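6-phosphogluconate dehydrogenase NAD-binding (Dyadobacter fermentans, PDB 4GBJ) probably binds NAD or NADP through a Rossmann-type domain and is thought to be an oxidoreductase related to 3-hydroxyisobutyrate dehydrogenases. Local coordinates at residues I152-N155 with G159-D162; A21-E26 with R131-N136. All coordinates share one frame; numbering follows the deposited sequence.

In the fold
Both contacts lie in the N-terminal Rossmann-type nucleotide-binding domain, on the same side of the chain's centre, with their own centres about 11 Å apart. Contact 1 joins the end of helix 143-153 to strand 159-162, at the edge of the sheet; contact 2 brings helix 17-26, which follows the glycine-rich turn, against the loop leading into strand 136-139. One place where they meet is Asn155, whose O lies 3.3 Å from Ile23 CG2 and 3.4 Å from Lys133 CD. A sodium ion bound through Glu154 and Val157 sits beside contact 1, and the nearest side-chain atom of Lys133 is about 5 Å from the ion. The predicted active-site residue, Lys174, belongs to neither contact.

Contact 1: I152-N155 with G159-D162; sequences IVEN and GVFD. With NA (sodium ion), chain E.
Val160 meets Val153 and Glu154 where a beta-alpha-beta unit of the Rossmann-type domain, strand 136-139, helix 143-153 and strand 159-162, turns from its helix into its last strand. From CB, which is directed at the helix end, the Val160 side chain forks. CG1 stands opposite the backbone N (chi1 -176°), and this rotation leaves CG2 beside that N, facing the end of the helix. Across the two segments the close approaches are CG2's: it lies 4.2 Å from CG2 of Val153 and 4.1 Å from CG of Glu154. One methyl is shared between a branched neighbour and the aliphatic part of an acid, and both partners cross the valine at roughly a right angle. Contact across the two segments is apolar and no hydrogen bond spans them. The Val160 side chain also packs on Ile137 and Leu139 of strand 136-139, the first strand of the unit, and Val153 shares Ile137 with it, which makes this a small corner of the helix-sheet interface.

Glu154 contributes its CG to the packing, while its backbone works separately. Its carbonyl O binds the sodium ion at 2.2 Å, the O of water 1 lies 2.5 Å and that of water 2 2.7 Å from the sodium, and the carbonyl of Val157 also ligates the metal. The protein's own ligands are thus both main-chain oxygens, and the Glu154 carboxylate takes no part. A residue further on, Asn155 folds its side chain back over the end of the helix, and Ile152 O accepts from both its N and its ND2. These two donors come from the same face of the carbonyl plane; the ND2 bond is 3.0 Å long and bends to 153° at the hydrogen, with ND2 tilted 34° out of that plane.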
ATOM      1  N   ILE B 152     -13.507  10.589 -26.498  1.00 40.32           N
ATOM      2  CA  ILE B 152     -12.414  11.551 -26.539  1.00 39.38           C
ATOM      3  C   ILE B 152     -11.338  11.164 -25.490  1.00 40.97           C
ATOM      4  O   ILE B 152     -10.168  11.114 -25.823  1.00 38.30           O
ATOM      5  CB  ILE B 152     -12.895  13.002 -26.333  1.00 40.32           C
ATOM      6  CG1 ILE B 152     -14.020  13.390 -27.358  1.00 43.04           C
ATOM      7  CG2 ILE B 152     -11.695  13.974 -26.493  1.00 40.31           C
ATOM      8  CD1 ILE B 152     -14.796  14.609 -26.976  1.00 46.10           C
ATOM      9  N   VAL B 153     -11.732  10.928 -24.245  1.00 37.97           N
ATOM     10  CA  VAL B 153     -10.762  10.665 -23.165  1.00 36.62           C
ATOM     11  C   VAL B 153     -10.058   9.309 -23.317  1.00 39.35           C
ATOM     12  O   VAL B 153      -8.947   9.193 -22.831  1.00 36.83           O
ATOM     13  CB  VAL B 153     -11.348  10.845 -21.759  1.00 37.35           C
ATOM     14  CG1 VAL B 153     -12.064  12.185 -21.670  1.00 35.10           C
ATOM     15  CG2 VAL B 153     -12.273   9.706 -21.343  1.00 37.66           C
ATOM     16  N   GLU B 154     -10.646   8.340 -24.055  1.00 38.82           N
ATOM     17  CA  GLU B 154     -10.009   7.042 -24.337  1.00 41.58           C
ATOM     18  C   GLU B 154      -8.679   7.222 -25.049  1.00 49.66           C
ATOM     19  O   GLU B 154      -7.854   6.331 -25.010  1.00 51.17           O
ATOM     20  CB  GLU B 154     -10.928   6.141 -25.192  1.00 45.34           C
ATOM     21  CG  GLU B 154     -11.962   5.423 -24.358  1.00 57.21           C
ATOM     22  CD  GLU B 154     -13.035   4.626 -25.072  1.00 75.91           C
ATOM     23  OE1 GLU B 154     -13.326   4.896 -26.261  1.00 68.87           O
ATOM     24  OE2 GLU B 154     -13.596   3.719 -24.417  1.00 73.63           O
ATOM     25  N   ASN B 155      -8.483   8.347 -25.728  1.00 48.35           N
ATOM     26  CA  ASN B 155      -7.249   8.613 -26.452  1.00 49.55           C
ATOM     27  C   ASN B 155      -6.059   8.842 -25.545  1.00 50.78           C
ATOM     28  O   ASN B 155      -4.968   8.517 -25.954  1.00 51.06           O
ATOM     29  CB  ASN B 155      -7.422   9.812 -27.371  1.00 53.34           C
ATOM     30  CG  ASN B 155      -8.353   9.491 -28.517  1.00 69.18           C
ATOM     31  OD1 ASN B 155      -8.006   8.719 -29.399  1.00 57.45           O
ATOM     32  ND2 ASN B 155      -9.570  10.002 -28.492  1.00 60.02           N
ATOM     33  N   GLY B 159      -7.606   3.102 -18.795  1.00 40.74           N
ATOM     34  CA  GLY B 159      -8.901   2.840 -18.178  1.00 38.33           C
ATOM     35  C   GLY B 159      -9.797   4.035 -17.971  1.00 37.99           C
ATOM     36  O   GLY B 159      -9.348   5.107 -17.564  1.00 33.32           O
ATOM     37  N   VAL B 160     -11.098   3.799 -18.185  1.00 36.72           N
ATOM     38  CA  VAL B 160     -12.178   4.738 -17.977  1.00 35.31           C
ATOM     39  C   VAL B 160     -13.140   4.072 -17.017  1.00 38.49           C
ATOM     40  O   VAL B 160     -13.713   3.050 -17.363  1.00 40.37           O
ATOM     41  CB  VAL B 160     -12.868   5.161 -19.297  1.00 38.77           C
ATOM     42  CG1 VAL B 160     -13.934   6.225 -19.026  1.00 36.55           C
ATOM     43  CG2 VAL B 160     -11.851   5.690 -20.294  1.00 39.75           C
ATOM     44  N   PHE B 161     -13.300   4.626 -15.807  1.00 31.51           N
ATOM     45  CA  PHE B 161     -14.196   4.055 -14.802  1.00 30.46           C
ATOM     46  C   PHE B 161     -15.383   4.987 -14.619  1.00 34.74           C
ATOM     47  O   PHE B 161     -15.210   6.194 -14.500  1.00 38.92           O
ATOM     48  CB  PHE B 161     -13.456   3.807 -13.483  1.00 29.75           C
ATOM     49  CG  PHE B 161     -12.321   2.832 -13.652  1.00 30.15           C
ATOM     50  CD1 PHE B 161     -12.493   1.477 -13.374  1.00 31.31           C
ATOM     51  CD2 PHE B 161     -11.087   3.254 -14.135  1.00 30.24           C
ATOM     52  CE1 PHE B 161     -11.460   0.567 -13.595  1.00 32.92           C
ATOM     53  CE2 PHE B 161     -10.032   2.349 -14.298  1.00 32.69           C
ATOM     54  CZ  PHE B 161     -10.222   1.013 -14.032  1.00 31.89           C
ATOM     55  N   ASP B 162     -16.581   4.447 -14.631  1.00 30.00           N
ATOM     56  CA  ASP B 162     -17.798   5.218 -14.496  1.00 29.13           C
ATOM     57  C   ASP B 162     -18.351   5.109 -13.085  1.00 33.02           C
ATOM     58  O   ASP B 162     -18.603   4.014 -12.624  1.00 36.34           O
ATOM     59  CB  ASP B 162     -18.818   4.733 -15.516  1.00 31.65           C
ATOM     60  CG  ASP B 162     -19.974   5.700 -15.737  1.00 47.38           C
ATOM     61  OD1 ASP B 162     -20.380   5.899 -16.914  1.00 56.24           O
ATOM     62  OD2 ASP B 162     -20.518   6.203 -14.749  1.00 46.32           O
TER
HETATM   63 NA    NA E 301      -6.941   4.354 -24.512  1.00 62.06          NA
HETATM   64  O   HOH W   1      -8.985   3.617 -23.344  1.00 50.42           O
HETATM   65  O   HOH W   2      -8.373   3.435 -26.608  1.00 48.18           O

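Contact 2: A21-E26 with R131-N136; sequences AEILLE and RAKVGN
Helix 17-26, the helix after the glycine-rich turn of the Rossmann-type domain, packs here against the loop that leaves helix 127-131. That helix closes in a Schellman motif, with Lys133 at positive phi (57°), and the turn sends the lysine side chain out toward Ile23. The lysine runs extended beyond CG, antiparallel to the isoleucine as the two slide past each other. The touch is made by methylene: Lys133 CE lies 4.0 Å from Ile23 CG1. Ile23 leans also on Val130, Asn155 and Phe156; the last methylene of an exposed lysine rests against a buried isoleucine.

Two pairs of opposite charges lie near this apolar touch. Glu22 OE1 approaches the Arg131 guanidinium obliquely and stops 4.5 Å from NE, too far for a salt bridge. Glu26 OE1 is likewise 4.8 Å from Lys133 NZ. No hydrogen bond joins the two segments; the direct contact between them is van der Waals, at Ile23, and the two acid-base pairs probably add only a modest, long-range attraction between the helix and the loop.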
ATOM      1  N   ALA B  21      -3.622  17.675 -24.206  1.00 40.98           N
ATOM      2  CA  ALA B  21      -4.020  18.397 -25.427  1.00 42.98           C
ATOM      3  C   ALA B  21      -3.235  17.919 -26.661  1.00 47.30           C
ATOM      4  O   ALA B  21      -3.786  17.832 -27.757  1.00 47.71           O
ATOM      5  CB  ALA B  21      -3.816  19.895 -25.238  1.00 44.48           C
ATOM      6  N   GLU B  22      -1.958  17.590 -26.485  1.00 44.48           N
ATOM      7  CA  GLU B  22      -1.142  17.083 -27.603  1.00 45.89           C
ATOM      8  C   GLU B  22      -1.726  15.768 -28.178  1.00 49.61           C
ATOM      9  O   GLU B  22      -1.753  15.580 -29.384  1.00 49.64           O
ATOM     10  CB  GLU B  22       0.306  16.865 -27.153  1.00 48.14           C
ATOM     11  CG  GLU B  22       1.030  18.168 -26.856  1.00 59.40           C
ATOM     12  CD  GLU B  22       2.476  18.049 -26.417  1.00 82.05           C
ATOM     13  OE1 GLU B  22       2.842  17.003 -25.837  1.00 65.54           O
ATOM     14  OE2 GLU B  22       3.233  19.028 -26.612  1.00 79.53           O
ATOM     15  N   ILE B  23      -2.194  14.875 -27.320  1.00 46.39           N
ATOM     16  CA  ILE B  23      -2.788  13.621 -27.785  1.00 46.48           C
ATOM     17  C   ILE B  23      -4.116  13.867 -28.524  1.00 48.63           C
ATOM     18  O   ILE B  23      -4.399  13.168 -29.502  1.00 48.89           O
ATOM     19  CB  ILE B  23      -2.968  12.643 -26.604  1.00 48.32           C
ATOM     20  CG1 ILE B  23      -1.619  12.051 -26.228  1.00 49.33           C
ATOM     21  CG2 ILE B  23      -3.972  11.533 -26.895  1.00 49.55           C
ATOM     22  CD1 ILE B  23      -1.512  11.704 -24.783  1.00 56.68           C
ATOM     23  N   LEU B  24      -4.935  14.824 -28.060  1.00 42.58           N
ATOM     24  CA  LEU B  24      -6.217  15.075 -28.712  1.00 42.02           C
ATOM     25  C   LEU B  24      -5.984  15.727 -30.065  1.00 47.14           C
ATOM     26  O   LEU B  24      -6.698  15.405 -31.005  1.00 51.27           O
ATOM     27  CB  LEU B  24      -7.143  15.920 -27.803  1.00 40.11           C
ATOM     28  CG  LEU B  24      -7.513  15.268 -26.470  1.00 42.85           C
ATOM     29  CD1 LEU B  24      -8.445  16.189 -25.641  1.00 41.78           C
ATOM     30  CD2 LEU B  24      -8.133  13.872 -26.663  1.00 44.14           C
ATOM     31  N   LEU B  25      -4.940  16.549 -30.199  1.00 41.29           N
ATOM     32  CA  LEU B  25      -4.557  17.104 -31.490  1.00 43.09           C
ATOM     33  C   LEU B  25      -4.057  15.982 -32.434  1.00 51.54           C
ATOM     34  O   LEU B  25      -4.586  15.853 -33.541  1.00 52.99           O
ATOM     35  CB  LEU B  25      -3.488  18.177 -31.318  1.00 42.46           C
ATOM     36  CG  LEU B  25      -3.979  19.461 -30.719  1.00 47.53           C
ATOM     37  CD1 LEU B  25      -2.807  20.309 -30.224  1.00 48.84           C
ATOM     38  CD2 LEU B  25      -4.876  20.247 -31.723  1.00 50.20           C
ATOM     39  N   GLU B  26      -3.110  15.133 -31.970  1.00 48.96           N
ATOM     40  CA  GLU B  26      -2.625  13.969 -32.726  1.00 50.17           C
ATOM     41  C   GLU B  26      -3.791  13.083 -33.171  1.00 56.02           C
ATOM     42  O   GLU B  26      -3.757  12.558 -34.275  1.00 59.30           O
ATOM     43  CB  GLU B  26      -1.680  13.087 -31.870  1.00 52.01           C
ATOM     44  CG  GLU B  26      -0.276  13.610 -31.601  1.00 66.37           C
ATOM     45  CD  GLU B  26       0.521  12.842 -30.546  1.00 85.98           C
ATOM     46  OE1 GLU B  26      -0.066  12.007 -29.816  1.00 67.35           O
ATOM     47  OE2 GLU B  26       1.743  13.092 -30.444  1.00 82.31           O
ATOM     48  N   ARG B 131       1.628  10.540 -21.534  1.00 55.02           N
ATOM     49  CA  ARG B 131       2.319  10.381 -22.814  1.00 57.53           C
ATOM     50  C   ARG B 131       2.313   8.918 -23.198  1.00 63.48           C
ATOM     51  O   ARG B 131       2.041   8.609 -24.358  1.00 65.24           O
ATOM     52  CB  ARG B 131       3.744  10.959 -22.762  1.00 59.33           C
ATOM     53  CG  ARG B 131       3.753  12.484 -22.648  1.00 68.12           C
ATOM     54  CD  ARG B 131       5.115  13.135 -22.864  1.00 80.66           C
ATOM     55  NE  ARG B 131       5.012  14.602 -22.779  1.00 84.89           N
ATOM     56  CZ  ARG B 131       5.001  15.322 -21.653  1.00 94.21           C
ATOM     57  NH1 ARG B 131       5.113  14.725 -20.467  1.00 69.59           N
ATOM     58  NH2 ARG B 131       4.885  16.644 -21.704  1.00 83.45           N
ATOM     59  N   ALA B 132       2.498   8.014 -22.209  1.00 59.09           N
ATOM     60  CA  ALA B 132       2.477   6.569 -22.450  1.00 60.70           C
ATOM     61  C   ALA B 132       1.045   6.007 -22.510  1.00 63.88           C
ATOM     62  O   ALA B 132       0.889   4.837 -22.838  1.00 65.85           O
ATOM     63  CB  ALA B 132       3.277   5.847 -21.367  1.00 61.83           C
ATOM     64  N   LYS B 133       0.014   6.827 -22.209  1.00 58.30           N
ATOM     65  CA  LYS B 133      -1.413   6.463 -22.225  1.00 57.60           C
ATOM     66  C   LYS B 133      -1.721   5.262 -21.285  1.00 65.46           C
ATOM     67  O   LYS B 133      -2.675   4.521 -21.546  1.00 67.99           O
ATOM     68  CB  LYS B 133      -1.891   6.178 -23.663  1.00 61.32           C
ATOM     69  CG  LYS B 133      -1.684   7.373 -24.619  1.00 64.38           C
ATOM     70  CD  LYS B 133      -1.877   7.003 -26.073  1.00 65.34           C
ATOM     71  CE  LYS B 133      -1.375   8.082 -26.995  1.00 64.23           C
ATOM     72  NZ  LYS B 133      -1.279   7.599 -28.396  1.00 80.14           N
ATOM     73  N   VAL B 134      -0.952   5.128 -20.163  1.00 59.53           N
ATOM     74  CA  VAL B 134      -1.091   4.041 -19.169  1.00 57.41           C
ATOM     75  C   VAL B 134      -1.892   4.511 -17.913  1.00 52.99           C
ATOM     76  O   VAL B 134      -2.061   3.743 -16.969  1.00 50.74           O
ATOM     77  CB  VAL B 134       0.271   3.429 -18.735  1.00 63.00           C
ATOM     78  CG1 VAL B 134       0.930   2.687 -19.886  1.00 66.60           C
ATOM     79  CG2 VAL B 134       1.222   4.471 -18.141  1.00 62.17           C
ATOM     80  N   GLY B 135      -2.324   5.762 -17.913  1.00 45.91           N
ATOM     81  CA  GLY B 135      -3.115   6.343 -16.840  1.00 42.44           C
ATOM     82  C   GLY B 135      -4.579   5.946 -16.875  1.00 41.89           C
ATOM     83  O   GLY B 135      -5.022   5.180 -17.726  1.00 41.42           O
ATOM     84  N   ASN B 136      -5.333   6.439 -15.914  1.00 35.10           N
ATOM     85  CA  ASN B 136      -6.743   6.103 -15.792  1.00 33.10           C
ATOM     86  C   ASN B 136      -7.569   7.327 -15.476  1.00 32.10           C
ATOM     87  O   ASN B 136      -7.084   8.259 -14.845  1.00 30.94           O
ATOM     88  CB  ASN B 136      -6.924   5.056 -14.698  1.00 33.00           C
ATOM     89  CG  ASN B 136      -6.277   3.730 -15.044  1.00 43.17           C
ATOM     90  OD1 ASN B 136      -6.793   2.977 -15.849  1.00 36.60           O
ATOM     91  ND2 ASN B 136      -5.098   3.453 -14.529  1.00 35.26           N
TER